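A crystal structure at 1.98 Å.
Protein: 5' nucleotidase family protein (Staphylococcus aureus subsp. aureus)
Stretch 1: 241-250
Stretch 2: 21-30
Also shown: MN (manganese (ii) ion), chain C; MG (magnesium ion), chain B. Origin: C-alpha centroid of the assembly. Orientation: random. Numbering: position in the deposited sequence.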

# COMPACT_ATOMS: atom_id res chain seq x y z
N ASP A 241 10.04 23.14 -8.29
CA ASP A 241 9.54 23.20 -9.65
C ASP A 241 8.65 21.98 -9.93
O ASP A 241 7.59 22.11 -10.53
CB ASP A 241 10.73 23.28 -10.60
CG ASP A 241 11.58 24.53 -10.36
OD1 ASP A 241 11.06 25.64 -10.57
OD2 ASP A 241 12.74 24.41 -9.93
N ILE A 242 9.08 20.81 -9.48
CA ILE A 242 8.32 19.59 -9.70
C ILE A 242 8.20 18.83 -8.38
O ILE A 242 9.21 18.60 -7.69
CB ILE A 242 8.97 18.68 -10.77
CG1 ILE A 242 9.21 19.46 -12.07
CG2 ILE A 242 8.09 17.48 -11.05
CD1 ILE A 242 9.84 18.63 -13.18
N PHE A 243 6.98 18.46 -8.04
CA PHE A 243 6.69 17.76 -6.78
C PHE A 243 6.00 16.45 -7.13
O PHE A 243 4.79 16.42 -7.45
CB PHE A 243 5.82 18.64 -5.87
CG PHE A 243 5.81 18.22 -4.42
CD1 PHE A 243 6.88 18.53 -3.59
CD2 PHE A 243 4.73 17.55 -3.88
CE1 PHE A 243 6.87 18.15 -2.25
CE2 PHE A 243 4.72 17.16 -2.55
CZ PHE A 243 5.79 17.46 -1.73
N ILE A 244 6.80 15.38 -7.14
CA ILE A 244 6.35 14.04 -7.47
C ILE A 244 5.95 13.34 -6.19
O ILE A 244 6.69 13.36 -5.21
CB ILE A 244 7.45 13.29 -8.26
CG1 ILE A 244 7.50 13.87 -9.67
CG2 ILE A 244 7.21 11.78 -8.33
CD1 ILE A 244 8.63 13.33 -10.56
N THR A 245 4.74 12.77 -6.20
CA THR A 245 4.19 12.08 -5.05
C THR A 245 3.64 10.69 -5.39
O THR A 245 3.58 10.30 -6.54
CB THR A 245 3.07 12.93 -4.39
OG1 THR A 245 1.98 13.09 -5.30
CG2 THR A 245 3.60 14.26 -3.97
N GLY A 246 3.24 9.95 -4.36
CA GLY A 246 2.71 8.59 -4.55
C GLY A 246 2.02 8.17 -3.27
O GLY A 246 1.42 9.01 -2.58
N HIS A 247 2.09 6.87 -2.97
CA HIS A 247 1.59 6.29 -1.72
C HIS A 247 0.10 6.20 -1.52
O HIS A 247 -0.40 5.19 -1.03
CB HIS A 247 2.20 7.03 -0.51
CG HIS A 247 1.80 6.49 0.82
ND1 HIS A 247 2.13 5.22 1.23
CD2 HIS A 247 1.14 7.06 1.85
CE1 HIS A 247 1.68 5.02 2.44
NE2 HIS A 247 1.07 6.11 2.85
N GLN A 248 -0.62 7.27 -1.88
CA GLN A 248 -2.05 7.29 -1.71
C GLN A 248 -2.78 6.70 -2.91
O GLN A 248 -3.99 6.50 -2.83
CB GLN A 248 -2.53 8.72 -1.45
CG GLN A 248 -2.06 9.31 -0.12
CD GLN A 248 -2.49 10.77 0.03
OE1 GLN A 248 -2.36 11.55 -0.91
NE2 GLN A 248 -3.02 11.13 1.18
N HIS A 249 -2.07 6.43 -4.02
CA HIS A 249 -2.67 5.84 -5.22
C HIS A 249 -3.71 6.76 -5.88
O HIS A 249 -4.64 6.30 -6.57
CB HIS A 249 -3.33 4.51 -4.89
CG HIS A 249 -2.40 3.50 -4.32
ND1 HIS A 249 -2.77 2.19 -4.11
CD2 HIS A 249 -1.09 3.58 -3.99
CE1 HIS A 249 -1.74 1.52 -3.62
NE2 HIS A 249 -0.70 2.33 -3.58
N ARG A 250 -3.57 8.05 -5.66
CA ARG A 250 -4.47 9.03 -6.26
C ARG A 250 -3.92 9.48 -7.61
O ARG A 250 -2.73 9.29 -7.90
CB ARG A 250 -4.57 10.22 -5.33
CG ARG A 250 -5.14 9.85 -3.97
CD ARG A 250 -4.88 10.94 -2.97
NE ARG A 250 -5.69 12.11 -3.25
CZ ARG A 250 -5.68 13.22 -2.51
NH1 ARG A 250 -4.85 13.34 -1.48
NH2 ARG A 250 -6.47 14.23 -2.84
MN MN C . 1.38 1.80 -2.60
MG MG B . 3.05 3.28 -0.09
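Stretch 2 (21-30) AFYVVSDVHG

Stretch 2 enters as a β-strand, residues 21 to 25, that begins earlier in the chain, and leaves it as a loop from Ser 26 to Gly 30. It runs in the same direction as stretch 1, whose residues 242 to 244 are also extended, and the register advances in step along the two chains. The backbones converge as they go: the CA atoms of Ile 242 and Phe 22 lie 9.2 Å apart, those of Ile 244 and Val 24 8.0 Å, and those of Gly 246 and Ser 26 5.8 Å, before the spacing opens slightly to 6.6 Å between the CA atoms of His 247 and Asp 27. No backbone-to-backbone hydrogen bond joins the stretches. Beyond the strand, Asp 27, His 29 and Gly 30 all take positive phi (51°, 59° and 76°), and Asp 27 and His 29 both bind the manganese ion.

In the strand, side chains alternate. Phe 22 and Val 24 point toward stretch 1, whereas Ala 21 and Tyr 23 point away. Each inward residue meets an isoleucine: Ile 242 CD1 approaches Phe 22 CD1 at 3.5 Å, oblique to the ring, and Ile 244 CG2 packs on Val 24 CG2 at 3.8 Å. These buried apolar contacts fill the wider part of the interface.

Where the chains draw together, the contact becomes polar. Gly 246 CA lies 3.5 Å from Ser 26 OG and 3.6 Å from Asp 27 OD1; a CB at Gly 246 would point into both oxygens and clash with them. Asp 27 OD1 accepts a hydrogen bond from His 247 N (2.9 Å, 157°) and another within its own stretch from Ser 26 OG (2.6 Å). Asp 27 OD1 also accepts a hydrogen bond from the O atom of a water at 2.9 Å, and that water O in turn accepts a weak hydrogen bond from His 249 N at 3.1 Å.

The other carboxylate oxygen serves the manganese ion. Asp 27 OD2 binds MN at 2.2 Å, His 29 NE2 at 2.3 Å and, from stretch 1, His 249 NE2 at 2.4 Å, so the metal ties the two loops together. Shared coordination explains why His 249 NE2 comes within 3.1 Å of Asp 27 OD2 and 3.4 Å of His 29 NE2 without hydrogen bonding to either. The two imidazoles meet rim to rim, their planes at 69°. A second water, its O atom hydrogen-bonded to His 247 O at 2.7 Å, bridges MN and MG, the latter bound by His 247 ND1 at 2.5 Å.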

# COMPACT_ATOMS: atom_id res chain seq x y z
N ALA A 21 11.56 16.26 -20.56
CA ALA A 21 10.38 15.64 -19.99
C ALA A 21 10.74 14.66 -18.90
O ALA A 21 11.70 13.89 -19.01
CB ALA A 21 9.57 14.93 -21.07
N PHE A 22 9.93 14.71 -17.83
CA PHE A 22 10.04 13.84 -16.70
C PHE A 22 8.85 12.91 -16.66
O PHE A 22 7.72 13.37 -16.60
CB PHE A 22 10.08 14.64 -15.40
CG PHE A 22 11.34 15.42 -15.20
CD1 PHE A 22 11.45 16.71 -15.68
CD2 PHE A 22 12.41 14.86 -14.52
CE1 PHE A 22 12.60 17.44 -15.48
CE2 PHE A 22 13.57 15.58 -14.32
CZ PHE A 22 13.67 16.87 -14.80
N TYR A 23 9.12 11.61 -16.73
CA TYR A 23 8.09 10.58 -16.67
C TYR A 23 8.20 9.81 -15.37
O TYR A 23 9.29 9.36 -14.98
CB TYR A 23 8.30 9.57 -17.80
CG TYR A 23 8.10 10.15 -19.15
CD1 TYR A 23 6.83 10.20 -19.71
CD2 TYR A 23 9.18 10.65 -19.89
CE1 TYR A 23 6.61 10.73 -20.95
CE2 TYR A 23 8.98 11.17 -21.15
CZ TYR A 23 7.70 11.21 -21.67
OH TYR A 23 7.47 11.73 -22.89
N VAL A 24 7.07 9.59 -14.73
CA VAL A 24 7.09 8.88 -13.49
C VAL A 24 5.97 7.87 -13.36
O VAL A 24 4.84 8.13 -13.79
CB VAL A 24 7.07 9.86 -12.27
CG1 VAL A 24 5.94 10.88 -12.40
CG2 VAL A 24 6.96 9.09 -10.95
N VAL A 25 6.33 6.70 -12.85
CA VAL A 25 5.38 5.67 -12.44
C VAL A 25 5.55 5.58 -10.93
O VAL A 25 6.64 5.87 -10.37
CB VAL A 25 5.60 4.30 -13.11
CG1 VAL A 25 5.22 4.38 -14.58
CG2 VAL A 25 7.03 3.80 -12.96
N SER A 26 4.47 5.24 -10.24
CA SER A 26 4.51 5.12 -8.79
C SER A 26 3.58 4.01 -8.38
O SER A 26 2.57 3.76 -9.05
CB SER A 26 4.09 6.42 -8.10
OG SER A 26 4.29 6.36 -6.69
N ASP A 27 3.93 3.34 -7.29
CA ASP A 27 3.11 2.27 -6.76
C ASP A 27 2.72 1.23 -7.81
O ASP A 27 1.57 0.85 -7.95
CB ASP A 27 1.89 2.87 -6.04
CG ASP A 27 2.27 3.87 -4.94
OD1 ASP A 27 2.59 5.05 -5.22
OD2 ASP A 27 2.17 3.50 -3.74
N VAL A 28 3.72 0.81 -8.60
CA VAL A 28 3.53 -0.20 -9.61
C VAL A 28 3.14 -1.52 -8.94
O VAL A 28 2.32 -2.30 -9.48
CB VAL A 28 4.77 -0.35 -10.47
CG1 VAL A 28 4.56 -1.46 -11.49
CG2 VAL A 28 5.02 0.99 -11.14
N HIS A 29 3.73 -1.73 -7.76
CA HIS A 29 3.40 -2.84 -6.88
C HIS A 29 3.58 -4.23 -7.46
O HIS A 29 2.84 -5.15 -7.12
CB HIS A 29 1.99 -2.67 -6.31
CG HIS A 29 1.92 -1.77 -5.11
ND1 HIS A 29 2.50 -2.10 -3.91
CD2 HIS A 29 1.28 -0.59 -4.91
CE1 HIS A 29 2.24 -1.16 -3.02
NE2 HIS A 29 1.51 -0.22 -3.60
N GLY A 30 4.54 -4.36 -8.37
CA GLY A 30 4.84 -5.66 -8.96
C GLY A 30 3.83 -6.09 -10.00
O GLY A 30 3.77 -7.28 -10.34
O HOH W 1 0.39 6.76 -5.93
O HOH W 2 0.85 2.78 -0.63
O HOH W 3 0.13 0.38 -1.07